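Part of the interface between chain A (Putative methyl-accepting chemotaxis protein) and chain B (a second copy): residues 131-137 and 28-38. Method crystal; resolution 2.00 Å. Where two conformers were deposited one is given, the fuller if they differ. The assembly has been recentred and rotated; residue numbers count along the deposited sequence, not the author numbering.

Chain A (131-137) SAERFSH
Chain B 28-38: NDQYFRFVTRL

Both stretches are helical throughout, and each belongs to a longer helix. Backbone torsions stay near -64/-42, and i to i+4 hydrogen bonds run along both, for example A:His137 N to A:Glu133 O and B:Arg33 N to B:Asp29 O, each 2.9 Å. The helices run in roughly opposite directions, their N-to-C axes 145° apart (signed crossing angle -145°) and 10.8 Å apart at closest approach. The register pairs A:Glu133 with B:Arg33 (CA to CA 7.0 Å) and A:Ser136 with B:Asp29 (CA to CA 7.3 Å). The axes are wide apart, and long polar side chains bridge much of the gap; the two stretches together bury 284 Å².

A:Glu133 is the hub on chain A. Its CA-to-CB bond points sideways, yet chi1 of -67° (m), an off-rotamer chi2 of -108° and chi3 near 1° bring the carboxylate to chain B. There it meets B:Arg37, whose bond also starts sideways. B:Arg37 has chi1 m and then an extended chain, chi2 176°, chi3 168° and chi4 -167°, giving it the reach for a salt bridge. B:Arg37 NE donates to A:Glu133 OE1 at 3.3 Å and to A:Glu133 OE2 at 3.2 Å, while B:Arg37 NH2 donates to A:Glu133 OE1 at 3.2 Å. A:Glu133 OE1 lies at the edge of the B:Arg37 guanidinium, near its plane, where the N-H bonds point.

B:Arg33, one turn earlier, is folded rather than extended: chi1 -59° (m), chi2 -69° (m), chi3 65° (p), chi4 83°. The fold lets B:Arg33 NH2 form a salt bridge with B:Asp29 OD1 in its own helix, at 2.6 Å; B:Asp29 has chi1 174° (t) and chi2 65°. Across the interface, B:Arg33 NE and A:Glu133 OE2 form a long salt bridge of 3.9 Å. Water 1 supplements it, accepting from B:Arg33 NE at 3.0 Å and donating to A:Glu133 OE2 at 3.2 Å.

Small residues suit the places where this arginine lies against chain A. A:Ala132 points toward chain B and sets its methyl over one face of the guanidinium, A:Ala132 CB to B:Arg33 NH1 3.5 Å; A:Glu133 N lies over the same face. A:Ser136 also points toward chain B, its CB 3.0 Å from B:Asp29 OD2. With chi1 at 64° (p), A:Ser136 OG lies 3.0 Å from A:Glu133 O in its own helix and 3.4 Å from B:Arg33 CD. In B:Thr36, chi1 -53° (m) places OG1 to donate to B:Phe32 O at 2.8 Å, satisfying its hydroxyl within its helix.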

# COMPACT_ATOMS: atom_id res chain seq x y z
N SER A 131 1.77 12.25 3.45
CA SER A 131 0.51 12.70 2.88
C SER A 131 -0.49 11.54 2.89
O SER A 131 -1.65 11.73 3.21
CB SER A 131 0.70 13.25 1.48
OG SER A 131 1.64 14.31 1.48
N ALA A 132 -0.05 10.34 2.53
CA ALA A 132 -0.97 9.21 2.51
C ALA A 132 -1.53 8.99 3.92
O ALA A 132 -2.70 8.64 4.05
CB ALA A 132 -0.30 7.97 1.97
N GLU A 133 -0.71 9.19 4.95
CA GLU A 133 -1.15 9.05 6.34
C GLU A 133 -2.21 10.11 6.66
O GLU A 133 -3.22 9.83 7.30
CB GLU A 133 0.01 9.23 7.33
CG GLU A 133 1.06 8.14 7.26
CD GLU A 133 1.09 7.17 8.43
OE1 GLU A 133 0.27 7.32 9.34
OE2 GLU A 133 1.94 6.25 8.40
N ARG A 134 -1.96 11.33 6.23
CA ARG A 134 -2.88 12.42 6.48
C ARG A 134 -4.22 12.09 5.81
O ARG A 134 -5.29 12.29 6.38
CB ARG A 134 -2.25 13.73 5.98
CG ARG A 134 -2.61 14.94 6.82
CD ARG A 134 -1.70 16.15 6.62
NE ARG A 134 -2.08 17.03 5.53
CZ ARG A 134 -2.92 18.07 5.64
NH1 ARG A 134 -3.51 18.33 6.80
NH2 ARG A 134 -3.17 18.83 4.59
N PHE A 135 -4.16 11.49 4.63
CA PHE A 135 -5.38 11.13 3.92
C PHE A 135 -6.14 10.00 4.64
O PHE A 135 -7.34 10.10 4.90
CB PHE A 135 -5.05 10.66 2.50
CG PHE A 135 -6.26 10.34 1.67
CD1 PHE A 135 -6.91 9.13 1.80
CD2 PHE A 135 -6.78 11.29 0.80
CE1 PHE A 135 -8.06 8.86 1.09
CE2 PHE A 135 -7.93 11.01 0.08
CZ PHE A 135 -8.57 9.80 0.23
N SER A 136 -5.43 8.93 4.96
CA SER A 136 -6.06 7.79 5.59
C SER A 136 -6.71 8.21 6.91
O SER A 136 -7.81 7.78 7.21
CB SER A 136 -5.09 6.65 5.79
OG SER A 136 -4.06 7.01 6.69
N HIS A 137 -6.04 9.08 7.67
CA HIS A 137 -6.57 9.53 8.96
C HIS A 137 -7.89 10.29 8.79
O HIS A 137 -8.87 10.00 9.47
CB HIS A 137 -5.51 10.36 9.71
CG HIS A 137 -5.96 10.93 11.02
ND1 HIS A 137 -5.83 10.25 12.22
CD2 HIS A 137 -6.50 12.14 11.33
CE1 HIS A 137 -6.27 11.00 13.22
NE2 HIS A 137 -6.70 12.16 12.70
N ASN B 28 -6.68 -2.80 3.86
CA ASN B 28 -5.58 -2.75 2.93
C ASN B 28 -4.76 -1.48 3.19
O ASN B 28 -3.54 -1.48 3.06
CB ASN B 28 -6.08 -2.82 1.48
CG ASN B 28 -4.99 -3.17 0.50
OD1 ASN B 28 -4.08 -3.93 0.83
ND2 ASN B 28 -5.09 -2.65 -0.71
N ASP B 29 -5.43 -0.40 3.54
CA ASP B 29 -4.78 0.86 3.85
C ASP B 29 -3.90 0.70 5.10
O ASP B 29 -2.74 1.13 5.13
CB ASP B 29 -5.85 1.94 4.04
CG ASP B 29 -5.28 3.25 4.51
OD1 ASP B 29 -4.52 3.88 3.74
OD2 ASP B 29 -5.63 3.68 5.64
N GLN B 30 -4.44 0.06 6.13
CA GLN B 30 -3.67 -0.17 7.38
C GLN B 30 -2.43 -1.01 7.09
O GLN B 30 -1.42 -0.82 7.72
CB GLN B 30 -4.56 -0.78 8.46
CG GLN B 30 -5.58 0.21 8.96
CD GLN B 30 -4.91 1.42 9.56
OE1 GLN B 30 -4.05 1.31 10.44
NE2 GLN B 30 -5.33 2.59 9.11
N TYR B 31 -2.50 -1.88 6.10
CA TYR B 31 -1.37 -2.66 5.74
C TYR B 31 -0.25 -1.73 5.28
O TYR B 31 0.87 -1.81 5.77
CB TYR B 31 -1.72 -3.68 4.66
CG TYR B 31 -0.51 -4.31 4.04
CD1 TYR B 31 0.26 -5.22 4.75
CD2 TYR B 31 -0.09 -3.96 2.77
CE1 TYR B 31 1.39 -5.80 4.20
CE2 TYR B 31 1.05 -4.51 2.21
CZ TYR B 31 1.78 -5.45 2.92
OH TYR B 31 2.91 -5.99 2.39
N PHE B 32 -0.57 -0.84 4.33
CA PHE B 32 0.43 0.07 3.81
C PHE B 32 0.92 1.00 4.92
O PHE B 32 2.08 1.32 4.94
CB PHE B 32 -0.07 0.82 2.57
CG PHE B 32 -0.18 -0.08 1.37
CD1 PHE B 32 0.96 -0.51 0.70
CD2 PHE B 32 -1.41 -0.56 0.95
CE1 PHE B 32 0.88 -1.38 -0.37
CE2 PHE B 32 -1.49 -1.43 -0.13
CZ PHE B 32 -0.35 -1.85 -0.77
N ARG B 33 0.05 1.43 5.83
CA ARG B 33 0.51 2.29 6.91
C ARG B 33 1.55 1.53 7.74
O ARG B 33 2.58 2.08 8.13
CB ARG B 33 -0.65 2.72 7.83
CG ARG B 33 -1.79 3.48 7.16
CD ARG B 33 -1.45 4.89 6.68
NE ARG B 33 -0.47 4.92 5.61
CZ ARG B 33 -0.75 4.75 4.31
NH1 ARG B 33 0.21 4.79 3.41
NH2 ARG B 33 -1.99 4.51 3.95
N PHE B 34 1.24 0.26 8.02
CA PHE B 34 2.10 -0.64 8.81
C PHE B 34 3.47 -0.81 8.16
O PHE B 34 4.50 -0.65 8.82
CB PHE B 34 1.49 -2.03 8.95
CG PHE B 34 2.50 -3.08 9.36
CD1 PHE B 34 2.88 -3.23 10.69
CD2 PHE B 34 3.06 -3.93 8.42
CE1 PHE B 34 3.80 -4.19 11.05
CE2 PHE B 34 3.96 -4.92 8.79
CZ PHE B 34 4.34 -5.03 10.10
N VAL B 35 3.47 -1.19 6.89
CA VAL B 35 4.75 -1.39 6.21
C VAL B 35 5.55 -0.09 6.27
O VAL B 35 6.72 -0.07 6.66
CB VAL B 35 4.57 -1.86 4.76
CG1 VAL B 35 5.88 -1.85 3.99
CG2 VAL B 35 3.91 -3.23 4.68
N THR B 36 4.92 1.02 5.88
CA THR B 36 5.62 2.32 5.85
C THR B 36 6.17 2.73 7.24
O THR B 36 7.28 3.25 7.35
CB THR B 36 4.73 3.44 5.31
OG1 THR B 36 4.20 3.00 4.06
CG2 THR B 36 5.47 4.75 5.15
N ARG B 37 5.38 2.53 8.29
CA ARG B 37 5.81 2.95 9.61
C ARG B 37 6.91 2.01 10.13
O ARG B 37 7.88 2.47 10.81
CB ARG B 37 4.59 2.96 10.54
CG ARG B 37 3.54 4.03 10.26
CD ARG B 37 2.39 3.82 11.23
NE ARG B 37 1.42 4.90 11.27
CZ ARG B 37 0.50 5.03 12.22
NH1 ARG B 37 0.43 4.14 13.20
NH2 ARG B 37 -0.31 6.08 12.22
N LEU B 38 6.79 0.71 9.84
CA LEU B 38 7.79 -0.24 10.33
C LEU B 38 9.11 0.03 9.63
O LEU B 38 10.18 -0.13 10.21
CB LEU B 38 7.35 -1.68 10.10
CG LEU B 38 8.32 -2.74 10.63
CD1 LEU B 38 8.53 -2.57 12.13
CD2 LEU B 38 7.83 -4.15 10.33
O HOH W 1 2.24 6.10 5.25